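Local coordinates for protein PA0821 (Pseudomonas aeruginosa, PDB 7DRG) that probably acts as the immunity protein (antitoxin) that neutralises a putative VRR-NUC nuclease effector of the type VI secretion system, at residues L11-L25 against N193-M205. Numbering follows the deposited sequence.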
ATOM      1  N   LEU B  11      -9.700   1.457   0.695  1.00 37.02           N
ATOM      2  CA  LEU B  11      -8.280   1.720   0.910  1.00 39.71           C
ATOM      3  C   LEU B  11      -7.926   3.185   0.693  1.00 44.30           C
ATOM      4  O   LEU B  11      -7.018   3.706   1.351  1.00 50.66           O
ATOM      5  CB  LEU B  11      -7.443   0.832  -0.010  1.00 39.54           C
ATOM      6  CG  LEU B  11      -7.501  -0.654   0.329  1.00 35.21           C
ATOM      7  CD1 LEU B  11      -6.878  -1.481  -0.785  1.00 35.94           C
ATOM      8  CD2 LEU B  11      -6.800  -0.914   1.650  1.00 33.66           C
ATOM      9  N   ALA B  12      -8.625   3.867  -0.218  1.00 45.93           N
ATOM     10  CA  ALA B  12      -8.299   5.258  -0.500  1.00 47.86           C
ATOM     11  C   ALA B  12      -8.600   6.180   0.673  1.00 51.59           C
ATOM     12  O   ALA B  12      -8.003   7.258   0.760  1.00 51.40           O
ATOM     13  CB  ALA B  12      -9.055   5.740  -1.739  1.00 45.58           C
ATOM     14  N   LYS B  13      -9.496   5.785   1.582  1.00 49.33           N
ATOM     15  CA  LYS B  13      -9.998   6.713   2.588  1.00 52.79           C
ATOM     16  C   LYS B  13      -9.606   6.390   4.024  1.00 50.64           C
ATOM     17  O   LYS B  13      -9.722   7.271   4.881  1.00 49.18           O
ATOM     18  CB  LYS B  13     -11.527   6.809   2.504  1.00 52.82           C
ATOM     19  CG  LYS B  13     -12.027   7.606   1.303  1.00 65.81           C
ATOM     20  CD  LYS B  13     -13.520   7.415   1.099  1.00 65.79           C
ATOM     21  CE  LYS B  13     -13.873   5.941   1.027  1.00 73.61           C
ATOM     22  NZ  LYS B  13     -15.303   5.715   0.684  1.00 80.46           N
ATOM     23  N   GLN B  14      -9.155   5.178   4.319  1.00 46.91           N
ATOM     24  CA  GLN B  14      -8.636   4.926   5.650  1.00 49.78           C
ATOM     25  C   GLN B  14      -7.443   3.990   5.550  1.00 47.84           C
ATOM     26  O   GLN B  14      -7.384   3.148   4.643  1.00 45.38           O
ATOM     27  CB  GLN B  14      -9.705   4.328   6.578  1.00 55.95           C
ATOM     28  CG  GLN B  14     -10.117   2.918   6.243  1.00 60.87           C
ATOM     29  CD  GLN B  14     -11.167   2.343   7.190  1.00 65.77           C
ATOM     30  OE1 GLN B  14     -11.843   3.061   7.924  1.00 69.20           O
ATOM     31  NE2 GLN B  14     -11.291   1.020   7.176  1.00 61.87           N
ATOM     32  N   PRO B  15      -6.480   4.111   6.467  1.00 43.69           N
ATOM     33  CA  PRO B  15      -5.221   3.359   6.321  1.00 39.25           C
ATOM     34  C   PRO B  15      -5.383   1.855   6.440  1.00 43.87           C
ATOM     35  O   PRO B  15      -4.664   1.105   5.769  1.00 46.90           O
ATOM     36  CB  PRO B  15      -4.353   3.912   7.464  1.00 40.08           C
ATOM     37  CG  PRO B  15      -4.964   5.230   7.821  1.00 45.29           C
ATOM     38  CD  PRO B  15      -6.429   5.081   7.573  1.00 40.44           C
ATOM     39  N   HIS B  16      -6.313   1.394   7.274  1.00 38.05           N
ATOM     40  CA  HIS B  16      -6.353   0.016   7.740  1.00 36.34           C
ATOM     41  C   HIS B  16      -7.511  -0.764   7.124  1.00 37.60           C
ATOM     42  O   HIS B  16      -8.524  -0.202   6.702  1.00 40.69           O
ATOM     43  CB  HIS B  16      -6.484  -0.021   9.269  1.00 40.68           C
ATOM     44  CG  HIS B  16      -7.698   0.693   9.781  1.00 48.45           C
ATOM     45  ND1 HIS B  16      -7.808   2.067   9.765  1.00 50.85           N
ATOM     46  CD2 HIS B  16      -8.859   0.228  10.299  1.00 51.75           C
ATOM     47  CE1 HIS B  16      -8.980   2.418  10.262  1.00 50.69           C
ATOM     48  NE2 HIS B  16      -9.637   1.322  10.595  1.00 51.44           N
ATOM     49  N   LEU B  17      -7.333  -2.084   7.086  1.00 34.81           N
ATOM     50  CA  LEU B  17      -8.400  -3.046   6.836  1.00 32.40           C
ATOM     51  C   LEU B  17      -8.534  -3.922   8.071  1.00 34.94           C
ATOM     52  O   LEU B  17      -7.530  -4.445   8.564  1.00 32.76           O
ATOM     53  CB  LEU B  17      -8.105  -3.930   5.619  1.00 29.88           C
ATOM     54  CG  LEU B  17      -8.104  -3.350   4.201  1.00 36.50           C
ATOM     55  CD1 LEU B  17      -7.621  -4.398   3.214  1.00 32.51           C
ATOM     56  CD2 LEU B  17      -9.486  -2.854   3.811  1.00 37.84           C
ATOM     57  N   LEU B  18      -9.764  -4.086   8.567  1.00 36.74           N
ATOM     58  CA  LEU B  18      -9.968  -4.887   9.774  1.00 30.22           C
ATOM     59  C   LEU B  18      -9.809  -6.375   9.497  1.00 34.64           C
ATOM     60  O   LEU B  18      -9.178  -7.091  10.276  1.00 29.57           O
ATOM     61  CB  LEU B  18     -11.350  -4.613  10.371  1.00 35.21           C
ATOM     62  CG  LEU B  18     -11.655  -3.152  10.691  1.00 38.76           C
ATOM     63  CD1 LEU B  18     -13.075  -3.022  11.272  1.00 43.12           C
ATOM     64  CD2 LEU B  18     -10.613  -2.581  11.665  1.00 36.70           C
ATOM     65  N   GLU B  19     -10.360  -6.854   8.391  1.00 33.00           N
ATOM     66  CA  GLU B  19     -10.276  -8.252   8.003  1.00 29.25           C
ATOM     67  C   GLU B  19      -9.812  -8.299   6.558  1.00 29.92           C
ATOM     68  O   GLU B  19     -10.242  -7.475   5.746  1.00 29.21           O
ATOM     69  CB  GLU B  19     -11.638  -8.937   8.160  1.00 35.29           C
ATOM     70  CG  GLU B  19     -11.630 -10.446   8.071  1.00 40.52           C
ATOM     71  CD  GLU B  19     -13.010 -11.028   8.316  1.00 53.46           C
ATOM     72  OE1 GLU B  19     -13.750 -11.248   7.332  1.00 54.87           O
ATOM     73  OE2 GLU B  19     -13.362 -11.247   9.493  1.00 51.79           O
ATOM     74  N   ILE B  20      -8.915  -9.228   6.228  1.00 21.92           N
ATOM     75  CA  ILE B  20      -8.369  -9.300   4.871  1.00 19.41           C
ATOM     76  C   ILE B  20      -8.513 -10.718   4.343  1.00 22.47           C
ATOM     77  O   ILE B  20      -8.088 -11.678   4.996  1.00 21.19           O
ATOM     78  CB  ILE B  20      -6.894  -8.860   4.802  1.00 20.55           C
ATOM     79  CG1 ILE B  20      -6.707  -7.480   5.440  1.00 22.84           C
ATOM     80  CG2 ILE B  20      -6.439  -8.788   3.343  1.00 24.24           C
ATOM     81  CD1 ILE B  20      -5.268  -7.010   5.438  1.00 27.11           C
ATOM     82  N   ALA B  21      -9.084 -10.849   3.144  1.00 22.85           N
ATOM     83  CA  ALA B  21      -9.257 -12.164   2.549  1.00 25.50           C
ATOM     84  C   ALA B  21      -7.907 -12.812   2.274  1.00 19.27           C
ATOM     85  O   ALA B  21      -6.918 -12.140   1.968  1.00 22.83           O
ATOM     86  CB  ALA B  21     -10.062 -12.058   1.251  1.00 26.89           C
ATOM     87  N   GLY B  22      -7.878 -14.136   2.385  1.00 21.24           N
ATOM     88  CA  GLY B  22      -6.636 -14.852   2.164  1.00 22.56           C
ATOM     89  C   GLY B  22      -6.146 -14.662   0.740  1.00 25.93           C
ATOM     90  O   GLY B  22      -6.932 -14.632  -0.209  1.00 27.78           O
ATOM     91  N   ASN B  23      -4.830 -14.505   0.601  1.00 24.33           N
ATOM     92  CA  ASN B  23      -4.171 -14.407  -0.695  1.00 22.17           C
ATOM     93  C   ASN B  23      -4.588 -13.161  -1.474  1.00 24.77           C
ATOM     94  O   ASN B  23      -4.479 -13.140  -2.709  1.00 28.63           O
ATOM     95  CB  ASN B  23      -4.436 -15.671  -1.532  1.00 27.93           C
ATOM     96  CG  ASN B  23      -3.305 -15.993  -2.477  1.00 40.78           C
ATOM     97  OD1 ASN B  23      -2.149 -16.060  -2.071  1.00 35.18           O
ATOM     98  ND2 ASN B  23      -3.632 -16.187  -3.752  1.00 56.31           N
ATOM     99  N   LEU B  24      -5.053 -12.109  -0.790  1.00 23.67           N
ATOM    100  CA  LEU B  24      -5.645 -10.966  -1.487  1.00 23.97           C
ATOM    101  C   LEU B  24      -4.623 -10.213  -2.330  1.00 31.34           C
ATOM    102  O   LEU B  24      -4.923  -9.806  -3.458  1.00 30.73           O
ATOM    103  CB  LEU B  24      -6.294 -10.006  -0.485  1.00 26.25           C
ATOM    104  CG  LEU B  24      -6.823  -8.699  -1.093  1.00 33.75           C
ATOM    105  CD1 LEU B  24      -8.057  -8.943  -1.943  1.00 29.75           C
ATOM    106  CD2 LEU B  24      -7.110  -7.661  -0.030  1.00 30.85           C
ATOM    107  N   LEU B  25      -3.424  -9.993  -1.798  1.00 25.63           N
ATOM    108  CA  LEU B  25      -2.425  -9.159  -2.469  1.00 29.12           C
ATOM    109  C   LEU B  25      -1.564  -9.974  -3.412  1.00 26.72           C
ATOM    110  O   LEU B  25      -0.358  -9.741  -3.559  1.00 33.50           O
ATOM    111  CB  LEU B  25      -1.575  -8.420  -1.438  1.00 30.31           C
ATOM    112  CG  LEU B  25      -2.065  -7.066  -0.896  1.00 38.85           C
ATOM    113  CD1 LEU B  25      -2.006  -5.992  -1.973  1.00 40.05           C
ATOM    114  CD2 LEU B  25      -3.472  -7.150  -0.307  1.00 45.21           C
ATOM    115  N   ASN B 193       0.937 -16.844   2.002  1.00 27.55           N
ATOM    116  CA  ASN B 193       0.036 -16.145   1.089  1.00 28.73           C
ATOM    117  C   ASN B 193      -0.292 -14.744   1.571  1.00 23.87           C
ATOM    118  O   ASN B 193      -0.691 -13.892   0.768  1.00 22.85           O
ATOM    119  CB  ASN B 193      -1.293 -16.890   0.940  1.00 35.68           C
ATOM    120  CG  ASN B 193      -1.145 -18.252   0.305  1.00 40.23           C
ATOM    121  OD1 ASN B 193      -0.150 -18.540  -0.357  1.00 39.51           O
ATOM    122  ND2 ASN B 193      -2.156 -19.095   0.490  1.00 34.66           N
ATOM    123  N   ASP B 194      -0.153 -14.493   2.869  1.00 22.72           N
ATOM    124  CA  ASP B 194      -0.762 -13.334   3.478  1.00 23.07           C
ATOM    125  C   ASP B 194       0.229 -12.318   4.017  1.00 17.82           C
ATOM    126  O   ASP B 194      -0.186 -11.198   4.328  1.00 20.21           O
ATOM    127  CB  ASP B 194      -1.724 -13.801   4.577  1.00 23.32           C
ATOM    128  CG  ASP B 194      -2.834 -14.669   4.009  1.00 26.80           C
ATOM    129  OD1 ASP B 194      -3.604 -14.169   3.162  1.00 27.07           O
ATOM    130  OD2 ASP B 194      -2.901 -15.867   4.346  1.00 28.75           O
ATOM    131  N   GLU B 195       1.514 -12.656   4.107  1.00 21.53           N
ATOM    132  CA  GLU B 195       2.524 -11.638   4.381  1.00 19.22           C
ATOM    133  C   GLU B 195       2.434 -10.437   3.446  1.00 18.70           C
ATOM    134  O   GLU B 195       2.660  -9.309   3.917  1.00 19.48           O
ATOM    135  CB  GLU B 195       3.931 -12.248   4.315  1.00 21.02           C
ATOM    136  CG  GLU B 195       4.232 -13.235   5.437  1.00 24.43           C
ATOM    137  CD  GLU B 195       5.666 -13.731   5.417  1.00 28.38           C
ATOM    138  OE1 GLU B 195       6.308 -13.664   4.346  1.00 28.21           O
ATOM    139  OE2 GLU B 195       6.155 -14.185   6.477  1.00 33.72           O
ATOM    140  N   PRO B 196       2.125 -10.580   2.150  1.00 21.40           N
ATOM    141  CA  PRO B 196       1.993  -9.371   1.322  1.00 21.67           C
ATOM    142  C   PRO B 196       0.919  -8.417   1.809  1.00 22.00           C
ATOM    143  O   PRO B 196       1.083  -7.196   1.673  1.00 21.48           O
ATOM    144  CB  PRO B 196       1.668  -9.937  -0.068  1.00 20.59           C
ATOM    145  CG  PRO B 196       2.266 -11.286  -0.066  1.00 22.43           C
ATOM    146  CD  PRO B 196       2.086 -11.805   1.328  1.00 21.41           C
ATOM    147  N   SER B 197      -0.186  -8.937   2.354  1.00 21.07           N
ATOM    148  CA  SER B 197      -1.202  -8.066   2.939  1.00 18.67           C
ATOM    149  C   SER B 197      -0.632  -7.274   4.106  1.00 20.47           C
ATOM    150  O   SER B 197      -0.892  -6.073   4.238  1.00 20.60           O
ATOM    151  CB  SER B 197      -2.407  -8.889   3.394  1.00 21.92           C
ATOM    152  OG  SER B 197      -2.954  -9.645   2.325  1.00 24.26           O
ATOM    153  N   GLU B 198       0.150  -7.937   4.962  1.00 18.99           N
ATOM    154  CA  GLU B 198       0.795  -7.248   6.074  1.00 20.95           C
ATOM    155  C   GLU B 198       1.785  -6.193   5.579  1.00 22.98           C
ATOM    156  O   GLU B 198       1.853  -5.086   6.123  1.00 21.19           O
ATOM    157  CB  GLU B 198       1.481  -8.279   6.972  1.00 20.62           C
ATOM    158  CG  GLU B 198       2.185  -7.692   8.174  1.00 23.49           C
ATOM    159  CD  GLU B 198       2.800  -8.767   9.051  1.00 24.26           C
ATOM    160  OE1 GLU B 198       3.592  -9.585   8.542  1.00 25.64           O
ATOM    161  OE2 GLU B 198       2.476  -8.804  10.255  1.00 25.42           O
ATOM    162  N   ALA B 199       2.542  -6.507   4.524  1.00 22.09           N
ATOM    163  CA  ALA B 199       3.523  -5.553   4.010  1.00 22.97           C
ATOM    164  C   ALA B 199       2.842  -4.315   3.433  1.00 25.11           C
ATOM    165  O   ALA B 199       3.313  -3.186   3.625  1.00 25.25           O
ATOM    166  CB  ALA B 199       4.399  -6.231   2.956  1.00 22.55           C
ATOM    167  N   PHE B 200       1.725  -4.512   2.731  1.00 22.34           N
ATOM    168  CA  PHE B 200       0.974  -3.393   2.173  1.00 24.78           C
ATOM    169  C   PHE B 200       0.428  -2.500   3.279  1.00 25.38           C
ATOM    170  O   PHE B 200       0.506  -1.269   3.200  1.00 24.69           O
ATOM    171  CB  PHE B 200      -0.148  -3.952   1.298  1.00 22.46           C
ATOM    172  CG  PHE B 200      -1.157  -2.940   0.847  1.00 21.51           C
ATOM    173  CD1 PHE B 200      -0.772  -1.798   0.167  1.00 31.14           C
ATOM    174  CD2 PHE B 200      -2.505  -3.166   1.061  1.00 28.29           C
ATOM    175  CE1 PHE B 200      -1.717  -0.882  -0.275  1.00 27.75           C
ATOM    176  CE2 PHE B 200      -3.453  -2.257   0.628  1.00 29.45           C
ATOM    177  CZ  PHE B 200      -3.058  -1.110  -0.037  1.00 30.05           C
HETATM  178  N   MSE B 201      -0.098  -3.108   4.331  1.00 22.58           N
HETATM  179  CA  MSE B 201      -0.619  -2.368   5.467  1.00 27.73           C
HETATM  180  C   MSE B 201       0.479  -1.619   6.227  1.00 22.81           C
HETATM  181  O   MSE B 201       0.271  -0.486   6.668  1.00 26.05           O
HETATM  182  CB  MSE B 201      -1.363  -3.330   6.388  1.00 25.72           C
HETATM  183  CG  MSE B 201      -2.715  -3.753   5.851  1.00 25.57           C
HETATM  184 SE   MSE B 201      -3.856  -2.190   5.612  1.00 49.05          SE
HETATM  185  CE  MSE B 201      -4.569  -2.597   3.889  1.00 27.73           C
ATOM    186  N   ALA B 202       1.645  -2.253   6.363  1.00 25.68           N
ATOM    187  CA  ALA B 202       2.741  -1.662   7.126  1.00 26.58           C
ATOM    188  C   ALA B 202       3.144  -0.309   6.560  1.00 30.30           C
ATOM    189  O   ALA B 202       3.436   0.626   7.315  1.00 29.63           O
ATOM    190  CB  ALA B 202       3.941  -2.606   7.132  1.00 31.52           C
ATOM    191  N   ALA B 203       3.170  -0.188   5.231  1.00 31.00           N
ATOM    192  CA  ALA B 203       3.556   1.070   4.607  1.00 31.66           C
ATOM    193  C   ALA B 203       2.561   2.189   4.890  1.00 31.11           C
ATOM    194  O   ALA B 203       2.933   3.363   4.804  1.00 33.26           O
ATOM    195  CB  ALA B 203       3.721   0.866   3.100  1.00 32.43           C
ATOM    196  N   ARG B 204       1.320   1.856   5.248  1.00 28.26           N
ATOM    197  CA  ARG B 204       0.273   2.837   5.508  1.00 28.91           C
ATOM    198  C   ARG B 204       0.033   3.104   6.987  1.00 29.34           C
ATOM    199  O   ARG B 204      -0.521   4.155   7.329  1.00 33.16           O
ATOM    200  CB  ARG B 204      -1.044   2.367   4.887  1.00 34.95           C
ATOM    201  CG  ARG B 204      -0.924   1.983   3.426  1.00 31.62           C
ATOM    202  CD  ARG B 204      -1.935   0.908   3.068  1.00 30.55           C
ATOM    203  NE  ARG B 204      -3.302   1.316   3.379  1.00 29.65           N
ATOM    204  CZ  ARG B 204      -4.109   1.928   2.518  1.00 38.01           C
ATOM    205  NH1 ARG B 204      -3.681   2.213   1.294  1.00 36.49           N
ATOM    206  NH2 ARG B 204      -5.343   2.258   2.878  1.00 38.65           N
HETATM  207  N   MSE B 205       0.405   2.174   7.859  1.00 22.18           N
HETATM  208  CA  MSE B 205       0.076   2.255   9.279  1.00 22.08           C
HETATM  209  C   MSE B 205       1.348   2.153  10.118  1.00 23.86           C
HETATM  210  O   MSE B 205       1.756   1.058  10.487  1.00 21.05           O
HETATM  211  CB  MSE B 205      -0.897   1.135   9.677  1.00 24.33           C
HETATM  212  CG  MSE B 205      -2.199   1.048   8.861  1.00 28.10           C
HETATM  213 SE   MSE B 205      -2.987  -0.744   9.070  1.00 41.45          SE
HETATM  214  CE  MSE B 205      -1.329  -1.621   9.140  1.00 65.44           C
TER
HETATM  215  O   HOH W   1      -4.512 -11.630   3.282  1.00 27.61           O
HETATM  216  O   HOH W   2      -1.866 -11.330   0.357  1.00 24.27           O
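R204, on the 193-205 segment of helix 191-204, reaches the carbonyls of L11 and of the 14-18 connection that leads from helix 4-13 to strand 19-22, an example of an arginine gripping the main-chain oxygens of a helix and the connection after it in this protein of the TsiV immunity family. Strand 19-22 and the helical segment 193-204 run roughly antiparallel (147°), with a closest axis approach of 8.9 Å. The guanidinium works edge-on: NH2 donates to L11 O at 2.7 Å, in the carbonyl plane on a lone pair, and NE to P15 O at 2.8 Å, both oxygens almost in the guanidinium plane, while NH2 adds a weak bond to Q14 O. A bend at chi3 (56°) turns the group to these acceptors, and L11 CD2 lies over one of its faces. R204 NH1 bonds to S197 OG of the second subunit, so the same guanidinium also reaches across the dimer.

Apolar contacts run along the interface. Selenomethionine M201, bent at chi2 and chi3, brings CE within 3.6 Å of both L11 CD2 and L17 CD1. L11 also meets the edge of the F200 ring, and at the arginine end M205 lies beside P15 and H16, its selenium touching H16 CB. Farther along, L25 CB packs on P196 CB at 3.8 Å.

Polar bonds and water close the other end, at the type II turn A21-L24. N23 N donates to D194 OD1 at 2.9 Å, 24° out of the carboxylate plane on the syn side; Y33 OH holds D194 OD2. One water bridges L25 N, N193 O and S197 OG; another accepts from S197 OG and donates to D194 OD1 and, at 2.8 Å, to A21 O.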